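Local coordinates for K Homology domain-containing protein (Pyrococcus horikoshii, PDB 2E3U) that is the Dim2p pre-ribosomal RNA processing factor, which probably binds RNA through its two KH domains, at residues K39-K42 / D43-A46. Sequence-based numbering, arbitrary orientation.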
ATOM      1  N   LYS A  39       0.578   7.006  11.571  1.00 24.28           N
ATOM      2  CA  LYS A  39       2.004   7.061  11.837  1.00 25.01           C
ATOM      3  C   LYS A  39       2.676   6.201  10.794  1.00 25.09           C
ATOM      4  O   LYS A  39       2.282   5.050  10.617  1.00 25.40           O
ATOM      5  CB  LYS A  39       2.281   6.519  13.255  1.00 25.44           C
ATOM      6  CG  LYS A  39       3.627   6.900  13.868  1.00 27.57           C
ATOM      7  CD  LYS A  39       3.457   7.190  15.367  1.00 28.45           C
ATOM      8  CE  LYS A  39       4.793   7.445  16.053  1.00 32.49           C
ATOM      9  NZ  LYS A  39       4.744   7.365  17.568  1.00 32.26           N
ATOM     10  N   ILE A  40       3.667   6.769  10.097  1.00 24.97           N
ATOM     11  CA  ILE A  40       4.464   6.060   9.085  1.00 24.23           C
ATOM     12  C   ILE A  40       5.918   5.987   9.584  1.00 24.97           C
ATOM     13  O   ILE A  40       6.291   6.746  10.470  1.00 25.01           O
ATOM     14  CB  ILE A  40       4.351   6.714   7.657  1.00 24.59           C
ATOM     15  CG1 ILE A  40       5.093   8.079   7.574  1.00 23.42           C
ATOM     16  CG2 ILE A  40       2.874   6.838   7.242  1.00 21.89           C
ATOM     17  CD1 ILE A  40       5.325   8.572   6.087  1.00 23.87           C
ATOM     18  N   PRO A  41       6.730   5.049   9.049  1.00 25.27           N
ATOM     19  CA  PRO A  41       8.132   4.954   9.494  1.00 25.88           C
ATOM     20  C   PRO A  41       8.899   6.214   9.188  1.00 26.13           C
ATOM     21  O   PRO A  41       8.648   6.837   8.158  1.00 26.04           O
ATOM     22  CB  PRO A  41       8.722   3.798   8.645  1.00 25.26           C
ATOM     23  CG  PRO A  41       7.574   3.096   8.035  1.00 24.89           C
ATOM     24  CD  PRO A  41       6.391   4.032   8.029  1.00 25.13           C
ATOM     25  N   LYS A  42       9.850   6.563  10.054  1.00 27.98           N
ATOM     26  CA  LYS A  42      10.765   7.695   9.809  1.00 29.57           C
ATOM     27  C   LYS A  42      11.491   7.557   8.458  1.00 30.36           C
ATOM     28  O   LYS A  42      11.709   8.540   7.726  1.00 30.76           O
ATOM     29  CB  LYS A  42      11.767   7.825  10.952  1.00 30.08           C
ATOM     30  CG  LYS A  42      11.291   8.694  12.142  1.00 32.66           C
ATOM     31  CD  LYS A  42      10.386   7.937  13.130  1.00 35.60           C
ATOM     32  CE  LYS A  42      11.171   7.144  14.198  1.00 35.76           C
ATOM     33  NZ  LYS A  42      11.965   7.985  15.163  1.00 38.08           N
ATOM     34  N   ASP A  43      11.867   6.321   8.156  1.00 30.91           N
ATOM     35  CA  ASP A  43      12.300   5.887   6.832  1.00 31.77           C
ATOM     36  C   ASP A  43      11.503   6.499   5.640  1.00 30.22           C
ATOM     37  O   ASP A  43      12.061   6.814   4.572  1.00 29.60           O
ATOM     38  CB  ASP A  43      12.217   4.344   6.799  1.00 32.58           C
ATOM     39  CG  ASP A  43      13.272   3.715   5.916  1.00 36.53           C
ATOM     40  OD1 ASP A  43      12.908   3.247   4.804  1.00 41.48           O
ATOM     41  OD2 ASP A  43      14.461   3.682   6.331  1.00 37.93           O
ATOM     42  N   ARG A  44      10.206   6.679   5.821  1.00 28.79           N
ATOM     43  CA  ARG A  44       9.348   7.035   4.680  1.00 28.04           C
ATOM     44  C   ARG A  44       8.944   8.500   4.559  1.00 27.82           C
ATOM     45  O   ARG A  44       8.404   8.923   3.520  1.00 28.19           O
ATOM     46  CB  ARG A  44       8.125   6.112   4.623  1.00 26.63           C
ATOM     47  CG  ARG A  44       8.513   4.655   4.450  1.00 26.40           C
ATOM     48  CD  ARG A  44       9.233   4.419   3.143  1.00 22.26           C
ATOM     49  NE  ARG A  44       8.313   4.581   2.010  1.00 22.79           N
ATOM     50  CZ  ARG A  44       8.670   4.462   0.733  1.00 23.28           C
ATOM     51  NH1 ARG A  44       7.769   4.610  -0.222  1.00 21.06           N
ATOM     52  NH2 ARG A  44       9.928   4.151   0.408  1.00 21.06           N
ATOM     53  N   ILE A  45       9.214   9.272   5.601  1.00 27.57           N
ATOM     54  CA  ILE A  45       8.706  10.643   5.718  1.00 27.47           C
ATOM     55  C   ILE A  45       9.201  11.495   4.547  1.00 27.66           C
ATOM     56  O   ILE A  45       8.406  12.232   3.905  1.00 26.41           O
ATOM     57  CB  ILE A  45       9.128  11.256   7.073  1.00 27.80           C
ATOM     58  CG1 ILE A  45       8.256  10.693   8.201  1.00 27.65           C
ATOM     59  CG2 ILE A  45       9.113  12.833   7.040  1.00 26.23           C
ATOM     60  CD1 ILE A  45       8.788  11.068   9.629  1.00 28.90           C
ATOM     61  N   ALA A  46      10.509  11.374   4.280  1.00 27.03           N
ATOM     62  CA  ALA A  46      11.160  12.080   3.193  1.00 27.45           C
ATOM     63  C   ALA A  46      10.490  11.799   1.832  1.00 27.80           C
ATOM     64  O   ALA A  46      10.356  12.710   1.019  1.00 27.09           O
ATOM     65  CB  ALA A  46      12.710  11.778   3.165  1.00 27.08           C
TER
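Pro41 and Arg44 are joined by a backbone turn: Arg44 N donates to Pro41 O at 2.8 Å, with an N-H...O angle of 159°. A weak bond follows one residue on, from Ile45 N to Lys42 O at 3.4 Å. These two i to i+3 bonds wind the chain out of the extended Ile40-Pro41 segment into a turn that leads into helix 42-49.

Pro41 and Arg44 lie side by side and point the same way, with Pro41 CG 4.0 Å from Arg44 CG. Pro41 CB also meets Asp43 CB, so the ring rests against Asp43 as well as Arg44. Arg44 CB also approaches Ile40, 4.0 Å from its CD1. Ile40 has CG1 set between its own N and carbonyl carbon (chi1 71°). This turns CD1 onto the backbone of the helix, 3.9 Å from Arg44 C. The buried side chains of Ile40 and Ile45 cross at an angle, CG1 to CG1 4.2 Å. The CD1 end of Ile45 reaches back to Lys42 CA at 3.9 Å.

In the first of the two KH domains, the turn carries the chain from strand 35-39 into helix 42-49. Ile40 still bonds through its backbone to Gly74, just before strand 75-80, while Ile45 packs on Ser71. The bent side chain of Arg44 leads away from the turn, and its NE bonds to Ile100 O near the end of helix 87-101. Pro41 touches Arg102 just beyond that helix.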